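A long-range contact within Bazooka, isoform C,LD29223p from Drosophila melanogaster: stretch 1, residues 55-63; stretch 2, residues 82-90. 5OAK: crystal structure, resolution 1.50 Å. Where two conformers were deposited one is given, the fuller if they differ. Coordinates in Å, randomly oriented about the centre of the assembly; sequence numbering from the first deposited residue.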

ATOM      1  N   ILE A  55       0.080  -5.336   2.800  1.00 19.81           N
ATOM      2  CA  ILE A  55       0.952  -4.938   1.692  1.00 18.33           C
ATOM      3  C   ILE A  55       2.392  -5.179   2.132  1.00 18.05           C
ATOM      4  O   ILE A  55       2.830  -4.617   3.140  1.00 19.60           O
ATOM      5  N   LEU A  56       3.130  -5.984   1.373  1.00 17.19           N
ATOM      6  CA  LEU A  56       4.490  -6.371   1.728  1.00 17.00           C
ATOM      7  C   LEU A  56       5.561  -5.668   0.903  1.00 18.37           C
ATOM      8  O   LEU A  56       6.714  -5.602   1.311  1.00 20.91           O
ATOM      9  N   GLU A  57       5.183  -5.166  -0.262  1.00 18.87           N
ATOM     10  CA  GLU A  57       6.189  -4.679  -1.208  0.60 18.77           C
ATOM     11  C   GLU A  57       5.536  -3.704  -2.159  1.00 17.01           C
ATOM     12  O   GLU A  57       4.375  -3.934  -2.586  1.00 18.46           O
ATOM     13  N   ILE A  58       6.247  -2.625  -2.499  1.00 17.83           N
ATOM     14  CA  ILE A  58       5.709  -1.641  -3.443  1.00 18.77           C
ATOM     15  C   ILE A  58       6.774  -1.337  -4.464  1.00 18.34           C
ATOM     16  O   ILE A  58       7.866  -0.924  -4.094  1.00 19.46           O
ATOM     17  N   ASN A  59       6.467  -1.577  -5.742  1.00 20.05           N
ATOM     18  CA  ASN A  59       7.406  -1.314  -6.841  1.00 20.51           C
ATOM     19  C   ASN A  59       8.770  -1.932  -6.546  1.00 20.76           C
ATOM     20  O   ASN A  59       9.835  -1.315  -6.731  1.00 23.21           O
ATOM     21  N   GLY A  60       8.725  -3.163  -6.049  1.00 20.80           N
ATOM     22  CA  GLY A  60       9.934  -3.943  -5.815  1.00 21.43           C
ATOM     23  C   GLY A  60      10.683  -3.679  -4.525  1.00 18.37           C
ATOM     24  O   GLY A  60      11.667  -4.370  -4.234  1.00 21.24           O
ATOM     25  N   ILE A  61      10.192  -2.734  -3.726  1.00 18.72           N
ATOM     26  CA  ILE A  61      10.843  -2.349  -2.465  1.00 18.39           C
ATOM     27  C   ILE A  61      10.088  -3.092  -1.348  1.00 18.57           C
ATOM     28  O   ILE A  61       8.903  -2.815  -1.072  1.00 19.13           O
ATOM     29  N   LYS A  62      10.753  -4.060  -0.733  1.00 17.97           N
ATOM     30  CA  LYS A  62      10.164  -4.814   0.378  1.00 18.34           C
ATOM     31  C   LYS A  62       9.963  -3.925   1.591  1.00 18.50           C
ATOM     32  O   LYS A  62      10.893  -3.200   2.024  1.00 19.63           O
ATOM     33  N   LEU A  63       8.781  -3.967   2.183  1.00 19.18           N
ATOM     34  CA  LEU A  63       8.506  -3.084   3.306  1.00 19.17           C
ATOM     35  C   LEU A  63       8.933  -3.673   4.659  1.00 18.71           C
ATOM     36  O   LEU A  63       9.171  -2.911   5.617  1.00 20.79           O
ATOM     37  N   SER A  82       4.052   5.982 -12.643  1.00 22.59           N
ATOM     38  CA  SER A  82       2.763   5.880 -13.352  0.80 23.31           C
ATOM     39  C   SER A  82       1.861   4.768 -12.829  1.00 21.02           C
ATOM     40  O   SER A  82       0.673   4.741 -13.110  1.00 22.28           O
ATOM     41  N   GLU A  83       2.413   3.827 -12.071  1.00 25.12           N
ATOM     42  CA  GLU A  83       1.625   2.754 -11.511  1.00 25.00           C
ATOM     43  C   GLU A  83       2.341   2.172 -10.321  1.00 24.71           C
ATOM     44  O   GLU A  83       3.541   2.333 -10.159  1.00 28.45           O
ATOM     45  N   LEU A  84       1.568   1.500  -9.485  1.00 24.69           N
ATOM     46  CA  LEU A  84       2.076   0.840  -8.289  0.54 24.63           C
ATOM     47  C   LEU A  84       1.896  -0.653  -8.441  1.00 21.96           C
ATOM     48  O   LEU A  84       0.760  -1.129  -8.611  1.00 25.08           O
ATOM     49  N   ARG A  85       2.976  -1.381  -8.326  1.00 20.89           N
ATOM     50  CA  ARG A  85       2.951  -2.840  -8.294  0.54 19.90           C
ATOM     51  C   ARG A  85       3.015  -3.229  -6.825  1.00 18.95           C
ATOM     52  O   ARG A  85       4.025  -2.985  -6.165  1.00 20.92           O
ATOM     53  N   VAL A  86       1.939  -3.797  -6.305  1.00 20.12           N
ATOM     54  CA  VAL A  86       1.800  -3.970  -4.856  1.00 20.23           C
ATOM     55  C   VAL A  86       1.649  -5.428  -4.535  1.00 21.16           C
ATOM     56  O   VAL A  86       0.739  -6.088  -5.060  1.00 23.37           O
ATOM     57  N   ARG A  87       2.526  -5.973  -3.711  1.00 19.04           N
ATOM     58  CA  ARG A  87       2.411  -7.388  -3.375  1.00 18.50           C
ATOM     59  C   ARG A  87       1.692  -7.530  -2.051  1.00 19.51           C
ATOM     60  O   ARG A  87       2.091  -6.867  -1.068  1.00 21.36           O
ATOM     61  N   VAL A  88       0.608  -8.323  -2.022  1.00 19.50           N
ATOM     62  CA  VAL A  88      -0.188  -8.435  -0.807  1.00 20.95           C
ATOM     63  C   VAL A  88      -0.361  -9.900  -0.341  1.00 20.45           C
ATOM     64  O   VAL A  88      -0.358 -10.816  -1.155  1.00 23.60           O
ATOM     65  N   LEU A  89      -0.555 -10.072   0.965  1.00 21.23           N
ATOM     66  CA  LEU A  89      -1.155 -11.292   1.504  1.00 23.06           C
ATOM     67  C   LEU A  89      -2.594 -10.992   1.825  1.00 25.59           C
ATOM     68  O   LEU A  89      -2.869 -10.007   2.528  1.00 25.51           O
ATOM     69  N   ARG A  90      -3.512 -11.834   1.374  1.00 26.23           N
ATOM     70  CA  ARG A  90      -4.932 -11.585   1.628  1.00 28.33           C
ATOM     71  C   ARG A  90      -5.267 -11.879   3.092  1.00 30.79           C
ATOM     72  O   ARG A  90      -4.642 -12.741   3.684  1.00 34.89           O
TER

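The two stretches bury 642 Å² between them, both sides summed, and pair through antiparallel strands 55-58 and 83-89; the residues most covered by the other stretch are Arg87, Asn59 and Leu56. Arg87 shows a long cation placed across from an acid, here in an extended rotamer in the conformer given. Arg87 (t, t, p) lies opposite Glu57 (t, t) in a hydrogen-bonded pair, both on the same face of the sheet, and its NE and NH2 each donate to Glu57 OE2, at 2.9 and 3.0 Å, making a salt bridge. One face of the guanidinium is covered by Leu56 CB, while Lys62 CG lies near its edge, 4.3 Å from Arg87 NH2.

Leu56 (m, t) lies in a beta bulge, where the register shifts by one between Ile55 and Glu57, and its CA-to-CB bond points toward the second stretch. Its backbone N donates to Arg87 O at 2.8 Å, and CD1 of Leu56 lies 3.9 Å from Leu89 CG and 3.5 Å from Arg87 NH1.

Asn59, in the type I' turn from Ile58 to Ile61, uses a side chain to continue the ladder. From chi1 m, OD1 accepts from Arg85 N at 2.8 Å, nearly linear, while Asn59 N donates to Arg85 O at 2.9 Å. A weak bond joins Asn59 ND2 to Glu83 O at 3.4 Å. The Arg85 guanidinium lays one face over Asn59 CG, 3.3 Å from NH2. Water 1 bridges the turn to the strand, accepting from Gly60 N and donating to Arg85 O, each at 2.9 Å.

The face bearing Ile55, Ile58, Val86 and Val88 is buried and apolar. Ile55 (m, t) touches both valines: its CG2 lies 3.5 Å from Val86 CG1, its CG1 3.9 Å from Val88 CG1.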

ATOM      1  CB  ILE A  55       0.767  -3.461   1.342  1.00 19.25           C
ATOM      2  CG1 ILE A  55      -0.658  -3.233   0.800  1.00 20.76           C
ATOM      3  CG2 ILE A  55       1.837  -3.053   0.327  1.00 19.72           C
ATOM      4  CD1 ILE A  55      -1.002  -1.701   0.762  1.00 22.72           C
ATOM      5  CB  LEU A  56       4.653  -7.880   1.575  1.00 19.03           C
ATOM      6  CG  LEU A  56       3.719  -8.736   2.425  1.00 25.86           C
ATOM      7  CD1 LEU A  56       4.059 -10.204   2.242  1.00 35.65           C
ATOM      8  CD2 LEU A  56       3.824  -8.335   3.885  1.00 31.93           C
ATOM      9  CB  GLU A  57       6.809  -5.874  -1.973  0.60 21.05           C
ATOM     10  CG  GLU A  57       7.916  -5.558  -2.951  0.60 21.72           C
ATOM     11  CD  GLU A  57       8.515  -6.833  -3.556  0.60 25.47           C
ATOM     12  OE1 GLU A  57       9.222  -6.772  -4.585  0.60 28.08           O
ATOM     13  OE2 GLU A  57       8.276  -7.914  -2.988  0.60 29.41           O
ATOM     14  CB  ILE A  58       5.257  -0.330  -2.745  1.00 23.53           C
ATOM     15  CG1 ILE A  58       4.188  -0.664  -1.696  1.00 28.28           C
ATOM     16  CG2 ILE A  58       4.679   0.665  -3.820  1.00 26.75           C
ATOM     17  CD1 ILE A  58       3.799   0.516  -0.875  1.00 31.72           C
ATOM     18  CB  ASN A  59       7.519   0.188  -7.139  1.00 23.33           C
ATOM     19  CG  ASN A  59       6.281   0.704  -7.807  1.00 23.95           C
ATOM     20  OD1 ASN A  59       5.398  -0.067  -8.079  1.00 26.53           O
ATOM     21  ND2 ASN A  59       6.202   1.988  -8.080  1.00 27.24           N
ATOM     22  CB  ILE A  61      10.844  -0.847  -2.211  1.00 20.68           C
ATOM     23  CG1 ILE A  61      11.520  -0.101  -3.372  1.00 22.95           C
ATOM     24  CG2 ILE A  61      11.511  -0.535  -0.854  1.00 21.99           C
ATOM     25  CD1 ILE A  61      12.893  -0.611  -3.690  1.00 26.79           C
ATOM     26  CB  LYS A  62      11.079  -5.950   0.681  1.00 22.01           C
ATOM     27  CG  LYS A  62      10.916  -6.986  -0.396  1.00 25.53           C
ATOM     28  CD  LYS A  62      11.759  -8.216  -0.135  1.00 30.18           C
ATOM     29  CE  LYS A  62      11.828  -9.065  -1.409  1.00 32.93           C
ATOM     30  NZ  LYS A  62      12.617 -10.296  -1.175  1.00 40.20           N
ATOM     31  CB  LEU A  63       7.032  -2.748   3.380  1.00 19.79           C
ATOM     32  CG  LEU A  63       6.458  -2.069   2.108  1.00 20.11           C
ATOM     33  CD1 LEU A  63       4.995  -1.658   2.372  1.00 21.76           C
ATOM     34  CD2 LEU A  63       7.296  -0.848   1.706  1.00 21.71           C
ATOM     35  CB  SER A  82       3.008   5.677 -14.848  0.80 26.83           C
ATOM     36  OG  SER A  82       3.636   4.427 -15.050  0.80 28.67           O
ATOM     37  CB  GLU A  83       1.362   1.674 -12.531  1.00 29.08           C
ATOM     38  CG  GLU A  83       2.614   1.048 -12.984  1.00 34.02           C
ATOM     39  CD  GLU A  83       2.453   0.248 -14.223  0.70 43.11           C
ATOM     40  OE1 GLU A  83       3.215  -0.724 -14.353  0.54 46.48           O
ATOM     41  OE2 GLU A  83       1.583   0.612 -15.047  0.88 47.86           O
ATOM     42  CB  LEU A  84       1.314   1.286  -7.039  0.54 26.63           C
ATOM     43  CG  LEU A  84       1.132   2.780  -6.779  0.54 31.43           C
ATOM     44  CD1 LEU A  84       0.383   2.978  -5.472  0.54 30.31           C
ATOM     45  CD2 LEU A  84       2.458   3.457  -6.715  0.54 30.10           C
ATOM     46  CB  ARG A  85       4.120  -3.414  -9.098  0.54 24.46           C
ATOM     47  CG  ARG A  85       3.983  -3.049 -10.579  0.54 27.50           C
ATOM     48  CD  ARG A  85       5.243  -3.238 -11.392  0.54 32.97           C
ATOM     49  NE  ARG A  85       6.411  -2.540 -10.853  0.54 36.25           N
ATOM     50  CZ  ARG A  85       6.647  -1.231 -10.963  0.54 39.75           C
ATOM     51  NH1 ARG A  85       5.767  -0.404 -11.571  0.54 38.05           N
ATOM     52  NH2 ARG A  85       7.765  -0.747 -10.430  0.54 38.59           N
ATOM     53  CB  VAL A  86       0.539  -3.184  -4.395  1.00 22.94           C
ATOM     54  CG1 VAL A  86       0.362  -3.243  -2.892  1.00 25.65           C
ATOM     55  CG2 VAL A  86       0.640  -1.725  -4.854  1.00 25.20           C
ATOM     56  CB  ARG A  87       3.807  -8.045  -3.290  1.00 19.49           C
ATOM     57  CG  ARG A  87       3.689  -9.530  -3.037  1.00 21.76           C
ATOM     58  CD  ARG A  87       5.049 -10.243  -3.328  1.00 24.01           C
ATOM     59  NE  ARG A  87       6.129  -9.734  -2.497  1.00 24.76           N
ATOM     60  CZ  ARG A  87       6.445 -10.152  -1.268  1.00 27.32           C
ATOM     61  NH1 ARG A  87       5.725 -11.116  -0.683  1.00 27.62           N
ATOM     62  NH2 ARG A  87       7.483  -9.562  -0.606  1.00 29.36           N
ATOM     63  CB  VAL A  88      -1.617  -7.791  -0.958  1.00 21.85           C
ATOM     64  CG1 VAL A  88      -1.506  -6.329  -1.379  1.00 22.03           C
ATOM     65  CG2 VAL A  88      -2.481  -8.563  -1.946  1.00 24.20           C
ATOM     66  CB  LEU A  89      -0.445 -11.734   2.784  1.00 28.21           C
ATOM     67  CG  LEU A  89       0.883 -12.417   2.644  1.00 32.76           C
ATOM     68  CD1 LEU A  89       1.463 -12.768   4.037  1.00 35.41           C
ATOM     69  CD2 LEU A  89       0.724 -13.682   1.774  1.00 35.38           C
ATOM     70  CB  ARG A  90      -5.778 -12.462   0.721  1.00 32.10           C
ATOM     71  CG  ARG A  90      -5.572 -12.199  -0.761  1.00 31.84           C
ATOM     72  CD  ARG A  90      -5.942 -10.798  -1.120  1.00 30.74           C
ATOM     73  NE  ARG A  90      -6.074 -10.651  -2.572  1.00 30.58           N
ATOM     74  CZ  ARG A  90      -6.460  -9.526  -3.148  1.00 27.56           C
ATOM     75  NH1 ARG A  90      -6.676  -8.468  -2.367  1.00 29.13           N
ATOM     76  NH2 ARG A  90      -6.602  -9.437  -4.482  1.00 30.38           N
TER
HETATM   77  O   HOH W   1       6.320  -4.775  -6.023  1.00 25.18           O